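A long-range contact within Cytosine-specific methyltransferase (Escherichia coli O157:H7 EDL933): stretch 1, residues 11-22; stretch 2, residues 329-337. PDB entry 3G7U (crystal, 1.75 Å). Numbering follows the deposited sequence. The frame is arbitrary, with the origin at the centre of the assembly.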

# COMPACT_ATOMS: atom_id res chain seq x y z
N GLY A 11 -4.98 4.72 4.96
CA GLY A 11 -5.72 3.48 4.61
C GLY A 11 -5.30 2.37 5.55
O GLY A 11 -5.02 2.62 6.75
N VAL A 12 -5.17 1.14 5.02
CA VAL A 12 -4.85 -0.00 5.90
C VAL A 12 -3.38 -0.14 6.24
O VAL A 12 -3.04 -0.87 7.17
CB VAL A 12 -5.28 -1.38 5.29
CG1 VAL A 12 -6.76 -1.39 5.12
CG2 VAL A 12 -4.56 -1.64 3.95
N GLY A 13 -2.53 0.59 5.52
CA GLY A 13 -1.13 0.69 5.90
C GLY A 13 -0.12 0.09 4.93
O GLY A 13 0.93 -0.39 5.36
N GLY A 14 -0.42 0.10 3.64
CA GLY A 14 0.60 -0.26 2.63
C GLY A 14 1.87 0.61 2.77
O GLY A 14 2.98 0.09 2.84
N LEU A 15 1.70 1.94 2.80
CA LEU A 15 2.85 2.85 2.89
C LEU A 15 3.45 2.76 4.28
O LEU A 15 4.66 2.83 4.43
CB LEU A 15 2.38 4.28 2.59
CG LEU A 15 3.46 5.32 2.42
CD1 LEU A 15 4.19 5.05 1.05
CD2 LEU A 15 2.78 6.70 2.38
N SER A 16 2.60 2.56 5.30
CA SER A 16 3.06 2.36 6.69
C SER A 16 3.98 1.15 6.81
O SER A 16 5.03 1.19 7.49
CB SER A 16 1.90 2.13 7.64
OG SER A 16 1.25 3.35 7.94
N LEU A 17 3.60 0.06 6.15
CA LEU A 17 4.41 -1.18 6.24
C LEU A 17 5.75 -0.94 5.54
O LEU A 17 6.80 -1.39 6.00
CB LEU A 17 3.68 -2.36 5.60
CG LEU A 17 4.48 -3.67 5.57
CD1 LEU A 17 5.02 -4.02 6.99
CD2 LEU A 17 3.62 -4.80 4.98
N GLY A 18 5.70 -0.24 4.41
CA GLY A 18 6.94 0.18 3.73
C GLY A 18 7.83 0.99 4.66
O GLY A 18 9.03 0.73 4.74
N ALA A 19 7.24 1.95 5.38
CA ALA A 19 8.02 2.79 6.28
C ALA A 19 8.64 1.96 7.38
O ALA A 19 9.84 2.10 7.69
CB ALA A 19 7.13 3.90 6.89
N ALA A 20 7.85 1.08 7.98
CA ALA A 20 8.28 0.30 9.14
C ALA A 20 9.40 -0.67 8.74
O ALA A 20 10.39 -0.85 9.48
CB ALA A 20 7.08 -0.47 9.76
N ARG A 21 9.26 -1.29 7.58
CA ARG A 21 10.29 -2.22 7.09
C ARG A 21 11.62 -1.46 6.74
O ARG A 21 12.72 -1.99 6.95
CB ARG A 21 9.78 -3.04 5.91
CG ARG A 21 8.85 -4.17 6.28
CD ARG A 21 8.49 -4.97 5.04
NE ARG A 21 8.10 -6.33 5.39
CZ ARG A 21 7.48 -7.18 4.57
NH1 ARG A 21 7.15 -6.78 3.35
NH2 ARG A 21 7.21 -8.42 4.99
N ALA A 22 11.50 -0.22 6.29
CA ALA A 22 12.63 0.64 5.97
C ALA A 22 13.34 1.15 7.21
O ALA A 22 14.41 1.71 7.09
CB ALA A 22 12.19 1.83 5.11
N GLY A 329 1.76 -7.12 -3.22
CA GLY A 329 2.97 -7.06 -2.45
C GLY A 329 2.79 -7.03 -0.94
O GLY A 329 3.72 -6.69 -0.22
N PHE A 330 1.62 -7.44 -0.45
CA PHE A 330 1.43 -7.54 0.99
C PHE A 330 1.91 -8.91 1.49
O PHE A 330 1.78 -9.92 0.80
CB PHE A 330 -0.07 -7.37 1.37
CG PHE A 330 -0.52 -5.93 1.47
CD1 PHE A 330 -0.42 -5.24 2.68
CD2 PHE A 330 -1.11 -5.33 0.37
CE1 PHE A 330 -0.87 -3.92 2.77
CE2 PHE A 330 -1.55 -4.02 0.44
CZ PHE A 330 -1.44 -3.33 1.64
N PRO A 331 2.47 -8.96 2.70
CA PRO A 331 2.87 -10.27 3.21
C PRO A 331 1.68 -11.10 3.67
O PRO A 331 0.62 -10.56 4.00
CB PRO A 331 3.71 -9.92 4.43
CG PRO A 331 3.28 -8.55 4.85
CD PRO A 331 2.74 -7.87 3.66
N ASP A 332 1.84 -12.42 3.70
CA ASP A 332 0.77 -13.30 4.15
C ASP A 332 0.29 -13.10 5.57
O ASP A 332 -0.83 -13.47 5.88
CB ASP A 332 1.17 -14.78 4.02
CG ASP A 332 0.99 -15.30 2.63
OD1 ASP A 332 0.44 -14.60 1.76
OD2 ASP A 332 1.39 -16.47 2.40
N TRP A 333 1.14 -12.50 6.42
CA TRP A 333 0.77 -12.24 7.82
C TRP A 333 -0.04 -10.94 8.04
O TRP A 333 -0.53 -10.69 9.12
CB TRP A 333 2.02 -12.27 8.74
CG TRP A 333 3.17 -11.39 8.30
CD1 TRP A 333 4.27 -11.78 7.60
CD2 TRP A 333 3.34 -9.96 8.55
NE1 TRP A 333 5.13 -10.72 7.42
CE2 TRP A 333 4.59 -9.59 7.99
CE3 TRP A 333 2.58 -8.99 9.22
CZ2 TRP A 333 5.08 -8.28 8.04
CZ3 TRP A 333 3.06 -7.68 9.27
CH2 TRP A 333 4.30 -7.33 8.68
N PHE A 334 -0.20 -10.15 6.97
CA PHE A 334 -0.99 -8.92 7.04
C PHE A 334 -2.47 -9.33 7.02
O PHE A 334 -2.90 -10.13 6.20
CB PHE A 334 -0.63 -8.00 5.86
CG PHE A 334 -1.03 -6.57 6.08
CD1 PHE A 334 -0.10 -5.66 6.61
CD2 PHE A 334 -2.32 -6.16 5.79
CE1 PHE A 334 -0.47 -4.32 6.86
CE2 PHE A 334 -2.69 -4.80 6.02
CZ PHE A 334 -1.76 -3.91 6.55
N ARG A 335 -3.26 -8.76 7.93
CA ARG A 335 -4.63 -9.21 8.10
C ARG A 335 -5.58 -8.15 7.60
O ARG A 335 -5.48 -6.99 7.99
CB ARG A 335 -4.90 -9.45 9.58
CG ARG A 335 -6.24 -10.16 9.83
CD ARG A 335 -6.35 -10.51 11.33
NE ARG A 335 -7.62 -11.17 11.60
CZ ARG A 335 -7.84 -11.96 12.65
NH1 ARG A 335 -6.85 -12.21 13.51
NH2 ARG A 335 -9.05 -12.54 12.82
N PHE A 336 -6.51 -8.53 6.73
CA PHE A 336 -7.47 -7.55 6.17
C PHE A 336 -8.84 -7.74 6.77
O PHE A 336 -9.06 -8.69 7.53
CB PHE A 336 -7.56 -7.71 4.64
CG PHE A 336 -6.29 -7.38 3.95
CD1 PHE A 336 -6.01 -6.07 3.62
CD2 PHE A 336 -5.32 -8.37 3.72
CE1 PHE A 336 -4.78 -5.74 3.04
CE2 PHE A 336 -4.08 -8.04 3.14
CZ PHE A 336 -3.82 -6.73 2.78
N HIS A 337 -9.78 -6.86 6.44
CA HIS A 337 -11.16 -7.05 6.85
C HIS A 337 -11.67 -8.41 6.39
O HIS A 337 -11.29 -8.90 5.31
CB HIS A 337 -12.04 -5.94 6.27
CG HIS A 337 -13.38 -5.82 6.94
ND1 HIS A 337 -14.49 -6.53 6.52
CD2 HIS A 337 -13.78 -5.08 8.00
CE1 HIS A 337 -15.52 -6.23 7.30
NE2 HIS A 337 -15.11 -5.36 8.21
O HOH W 1 5.57 -8.11 1.45

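Apolar packing holds these two stretches together, with no direct hydrogen bond between them; the contact buries 388 Å² in all, although the residues that meet lie at least 310 positions apart in sequence. Two side chains of the first stretch, Val12 and Leu17, do most of the work. Val12 points toward the second stretch just before the helix begins, and its CG2 methyl lies 4.2 Å from each of three aromatic atoms: Phe330 CZ, Phe334 CE2 and Phe336 CE1. An apolar methyl suits this spot, since CG2 reaches all three rings from a side chain that points toward them. Leu17, one turn into the helix, reaches further. Its CD2 sits 3.5 Å from Pro331 CD and 4.2 Å from Phe334 CD1, while its CD1 lies 3.8 Å from Trp333 CH2. The type I turn from Pro331 to Phe334, closed by Phe334 N to Pro331 O at 3.1 Å, gathers these three partners around the leucine.

Backbone also takes part. Gly14 CA approaches Phe330 CZ to 3.8 Å, and an ideal CB on Gly14 would stand only 3.6 Å from that same atom, so glycine lets the ring lie close to the helix. Gly13, at the N-cap, has a phi of 115°, where a CB would jam against the preceding carbonyl oxygen. Val12 O meets the edge of the Phe334 ring, 3.4 Å from CZ, and is buried without a hydrogen-bond partner.

The polar contribution comes from Arg21, one turn beyond Leu17. Its long side chain carries NH2 to 3.7 Å from Trp333 CZ2 and 3.8 Å from Pro331 CB, packing the guanidinium against apolar surface. A water bridges the stretches, accepting from Arg21 NH1 at 2.8 Å and donating to Gly329 O at 2.9 Å.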